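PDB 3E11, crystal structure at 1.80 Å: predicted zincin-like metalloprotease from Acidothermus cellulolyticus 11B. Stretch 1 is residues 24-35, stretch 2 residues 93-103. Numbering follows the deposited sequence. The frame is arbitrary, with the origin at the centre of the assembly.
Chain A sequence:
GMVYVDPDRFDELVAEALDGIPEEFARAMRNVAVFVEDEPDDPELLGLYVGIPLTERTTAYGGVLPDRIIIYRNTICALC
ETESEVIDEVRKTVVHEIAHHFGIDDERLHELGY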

# COMPACT_ATOMS: atom_id res chain seq x y z
N GLU A 24 -5.76 10.29 10.25
CA GLU A 24 -7.12 9.76 10.24
C GLU A 24 -7.19 8.29 9.76
O GLU A 24 -8.15 7.60 10.07
CB GLU A 24 -8.12 10.64 9.45
CG GLU A 24 -7.71 11.03 8.04
CD GLU A 24 -6.96 12.37 7.98
OE1 GLU A 24 -6.17 12.68 8.91
OE2 GLU A 24 -7.16 13.11 6.97
N PHE A 25 -6.16 7.82 9.04
CA PHE A 25 -6.08 6.44 8.56
C PHE A 25 -5.18 5.52 9.42
O PHE A 25 -5.02 4.36 9.11
CB PHE A 25 -5.52 6.46 7.13
CG PHE A 25 -6.38 7.20 6.17
CD1 PHE A 25 -7.58 6.66 5.76
CD2 PHE A 25 -6.01 8.44 5.71
CE1 PHE A 25 -8.39 7.34 4.91
CE2 PHE A 25 -6.83 9.12 4.83
CZ PHE A 25 -8.02 8.57 4.44
N ALA A 26 -4.56 6.08 10.45
CA ALA A 26 -3.52 5.37 11.20
C ALA A 26 -4.13 4.16 11.88
O ALA A 26 -3.63 3.05 11.74
CB ALA A 26 -2.88 6.28 12.23
N ARG A 27 -5.23 4.36 12.59
CA ARG A 27 -5.87 3.25 13.28
C ARG A 27 -6.38 2.21 12.27
O ARG A 27 -6.32 1.02 12.53
CB ARG A 27 -6.99 3.73 14.21
CG ARG A 27 -7.79 2.60 14.82
CD ARG A 27 -6.94 1.66 15.73
NE ARG A 27 -7.78 0.60 16.29
CZ ARG A 27 -8.11 -0.52 15.65
NH1 ARG A 27 -7.68 -0.75 14.40
NH2 ARG A 27 -8.90 -1.40 16.25
N ALA A 28 -6.90 2.65 11.14
CA ALA A 28 -7.34 1.71 10.08
C ALA A 28 -6.20 0.80 9.56
O ALA A 28 -6.44 -0.34 9.17
CB ALA A 28 -7.97 2.47 8.91
N MSE A 29 -4.99 1.33 9.56
CA MSE A 29 -3.77 0.62 9.14
C MSE A 29 -3.17 -0.29 10.23
O MSE A 29 -2.14 -0.96 9.99
CB MSE A 29 -2.70 1.65 8.68
CG MSE A 29 -2.99 2.23 7.31
SE MSE A 29 -2.83 0.93 5.91
CE MSE A 29 -1.03 0.64 6.01
N ARG A 30 -3.82 -0.36 11.41
CA ARG A 30 -3.34 -1.23 12.47
C ARG A 30 -3.10 -2.65 11.98
O ARG A 30 -3.98 -3.27 11.40
CB ARG A 30 -4.31 -1.30 13.66
CG ARG A 30 -3.78 -2.17 14.81
CD ARG A 30 -4.69 -2.14 16.02
NE ARG A 30 -4.59 -0.86 16.69
CZ ARG A 30 -5.20 -0.55 17.83
NH1 ARG A 30 -6.00 -1.43 18.41
NH2 ARG A 30 -5.03 0.65 18.35
N ASN A 31 -1.90 -3.17 12.25
CA ASN A 31 -1.55 -4.54 11.91
C ASN A 31 -1.79 -4.88 10.42
O ASN A 31 -2.34 -5.92 10.08
CB ASN A 31 -2.32 -5.52 12.80
CG ASN A 31 -1.72 -6.91 12.77
OD1 ASN A 31 -0.51 -7.06 12.65
ND2 ASN A 31 -2.59 -7.94 12.81
N VAL A 32 -1.43 -3.91 9.58
CA VAL A 32 -1.35 -4.09 8.14
C VAL A 32 0.08 -3.84 7.75
O VAL A 32 0.72 -2.84 8.19
CB VAL A 32 -2.23 -3.07 7.38
CG1 VAL A 32 -2.07 -3.25 5.87
CG2 VAL A 32 -3.68 -3.25 7.80
N ALA A 33 0.61 -4.77 6.97
CA ALA A 33 1.98 -4.70 6.45
C ALA A 33 1.94 -4.48 4.96
O ALA A 33 1.03 -4.94 4.25
CB ALA A 33 2.74 -5.94 6.76
N VAL A 34 2.89 -3.70 4.48
CA VAL A 34 2.98 -3.37 3.08
C VAL A 34 4.17 -4.17 2.55
O VAL A 34 5.26 -4.16 3.14
CB VAL A 34 3.15 -1.83 2.85
CG1 VAL A 34 3.40 -1.49 1.40
CG2 VAL A 34 1.97 -1.10 3.36
N PHE A 35 3.92 -4.93 1.50
CA PHE A 35 4.92 -5.73 0.84
C PHE A 35 4.97 -5.30 -0.62
O PHE A 35 3.97 -4.92 -1.20
CB PHE A 35 4.56 -7.20 0.92
CG PHE A 35 4.85 -7.82 2.26
CD1 PHE A 35 3.89 -7.82 3.27
CD2 PHE A 35 6.05 -8.47 2.47
CE1 PHE A 35 4.17 -8.43 4.52
CE2 PHE A 35 6.35 -9.08 3.71
CZ PHE A 35 5.40 -9.05 4.73
N THR A 93 -2.08 4.79 -3.03
CA THR A 93 -2.49 3.41 -3.23
C THR A 93 -2.81 2.69 -1.91
O THR A 93 -3.87 2.06 -1.80
CB THR A 93 -1.41 2.64 -4.02
OG1 THR A 93 -1.28 3.25 -5.31
CG2 THR A 93 -1.78 1.16 -4.18
N VAL A 94 -1.92 2.80 -0.94
CA VAL A 94 -2.13 2.24 0.40
C VAL A 94 -3.42 2.82 1.02
O VAL A 94 -4.26 2.06 1.55
CB VAL A 94 -0.91 2.49 1.31
CG1 VAL A 94 -1.21 2.02 2.72
CG2 VAL A 94 0.34 1.78 0.78
N VAL A 95 -3.57 4.15 0.98
CA VAL A 95 -4.76 4.79 1.57
C VAL A 95 -6.06 4.33 0.88
O VAL A 95 -7.07 4.02 1.55
CB VAL A 95 -4.65 6.32 1.58
CG1 VAL A 95 -5.97 6.95 1.99
CG2 VAL A 95 -3.58 6.74 2.56
N HIS A 96 -6.06 4.26 -0.44
CA HIS A 96 -7.22 3.69 -1.13
C HIS A 96 -7.50 2.26 -0.76
O HIS A 96 -8.66 1.88 -0.57
CB HIS A 96 -7.08 3.85 -2.65
CG HIS A 96 -7.31 5.25 -3.10
ND1 HIS A 96 -8.22 5.59 -4.07
CD2 HIS A 96 -6.79 6.42 -2.65
CE1 HIS A 96 -8.21 6.90 -4.24
NE2 HIS A 96 -7.35 7.43 -3.39
N GLU A 97 -6.46 1.45 -0.66
CA GLU A 97 -6.65 0.04 -0.37
C GLU A 97 -7.21 -0.13 1.04
O GLU A 97 -8.13 -0.90 1.24
CB GLU A 97 -5.35 -0.75 -0.57
CG GLU A 97 -4.99 -0.98 -2.05
CD GLU A 97 -6.09 -1.70 -2.80
OE1 GLU A 97 -6.74 -2.58 -2.21
OE2 GLU A 97 -6.35 -1.36 -3.96
N ILE A 98 -6.68 0.61 2.00
CA ILE A 98 -7.19 0.48 3.37
C ILE A 98 -8.62 1.02 3.48
O ILE A 98 -9.48 0.41 4.13
CB ILE A 98 -6.21 1.08 4.42
CG1 ILE A 98 -6.54 0.53 5.81
CG2 ILE A 98 -6.17 2.59 4.40
CD1 ILE A 98 -6.37 -0.98 5.92
N ALA A 99 -8.88 2.13 2.81
CA ALA A 99 -10.21 2.74 2.84
C ALA A 99 -11.27 1.79 2.27
O ALA A 99 -12.34 1.59 2.86
CB ALA A 99 -10.18 4.04 2.09
N HIS A 100 -10.95 1.18 1.14
CA HIS A 100 -11.86 0.28 0.46
C HIS A 100 -12.08 -0.99 1.28
O HIS A 100 -13.20 -1.52 1.31
CB HIS A 100 -11.35 -0.07 -0.96
CG HIS A 100 -11.25 1.11 -1.88
ND1 HIS A 100 -10.55 1.07 -3.06
CD2 HIS A 100 -11.74 2.37 -1.77
CE1 HIS A 100 -10.62 2.25 -3.65
NE2 HIS A 100 -11.33 3.06 -2.88
N HIS A 101 -11.05 -1.44 1.99
CA HIS A 101 -11.18 -2.61 2.86
C HIS A 101 -12.23 -2.38 3.96
O HIS A 101 -12.91 -3.32 4.36
CB HIS A 101 -9.83 -2.96 3.50
CG HIS A 101 -9.92 -3.99 4.59
ND1 HIS A 101 -10.23 -5.31 4.34
CD2 HIS A 101 -9.78 -3.88 5.93
CE1 HIS A 101 -10.23 -5.98 5.48
NE2 HIS A 101 -9.97 -5.13 6.46
N PHE A 102 -12.35 -1.14 4.41
CA PHE A 102 -13.32 -0.77 5.44
C PHE A 102 -14.51 -0.06 4.82
O PHE A 102 -15.18 0.73 5.49
CB PHE A 102 -12.66 0.13 6.49
CG PHE A 102 -11.69 -0.58 7.36
CD1 PHE A 102 -12.13 -1.55 8.27
CD2 PHE A 102 -10.35 -0.29 7.29
CE1 PHE A 102 -11.24 -2.20 9.08
CE2 PHE A 102 -9.45 -0.95 8.10
CZ PHE A 102 -9.89 -1.90 8.99
N GLY A 103 -14.77 -0.34 3.56
CA GLY A 103 -15.99 0.07 2.89
C GLY A 103 -16.17 1.55 2.68
O GLY A 103 -17.30 2.01 2.50

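The two stretches pack mainly through apolar side chains, with the carbonyl oxygen of A28 also in contact: no hydrogen bond crosses between them, and 415 Å² of surface is buried, both sides summed. Stretch 2 is helical from T93 to H101, its backbone amides and carbonyls largely occupied by i to i+4 bonds such as I98 N to V94 O (2.9 Å), and the side chains it turns to stretch 1, V94, V95 and I98, are hydrocarbon. V94 and I98, one helical turn apart, both direct their CA-to-CB bonds toward stretch 1, as does F102 just beyond the helix.

I98 is the centre of the contact, with the largest covered area, 81 Å². Its chi1 is t (-162°) and its chi2 p (62°), a conformation that carries I98 CD1 to 3.3 Å from A28 O and to 4.0 Å from V32 CG2, while I98 CG1 lies 3.9 Å from A28 CB. The small side chain of A28 suits this place: its CB points toward the helix and also meets F102 CE2 at 3.8 Å. F102, with chi1 m (-71°), brings the edge of its ring to the same carbonyl, CE2 to A28 O being 3.3 Å, so that the oxygen lies near the ring plane. This aromatic residue closes the contact where the chain leaves helical phi/psi, and it remains exposed overall.

M29, a selenomethionine, has its CA-to-CB bond sideways to the helix, yet its flexible, unbranched chain still reaches two residues. All three chi angles are m (-76°, -67° and -67°), a folded course that sets M29 SE 3.7 Å from I98 CB and M29 CE 3.6 Å from V94 CG1. The methyl thus extends the contact one helical turn back from I98. The backbone then reverses in a type II turn from M29 to V32, with V32 N bonded to M29 O at 3.1 Å, and enters the strand. There V32 and V34, two residues apart, both point toward the helix, as alternation along a strand allows, whereas A33 between them is out of reach. Both valines have chi1 t (178° and 174°); V34 CG2 approaches V94 CG2 at 4.2 Å, a looser contact than those made by M29.

F25 supplies a second, flatter surface. Its CA-to-CB bond points toward the helix, and with chi1 m (-62°) and chi2 -72° the buried ring offers one face to V95. V95, although sideways at CB, uses its t rotamer (171°) to place V95 CG1 over the face of F25, 3.6 Å from the centroid of the F25 ring and 14° off the normal, a CH-pi contact that suits a methyl of a branched side chain against an aromatic ring.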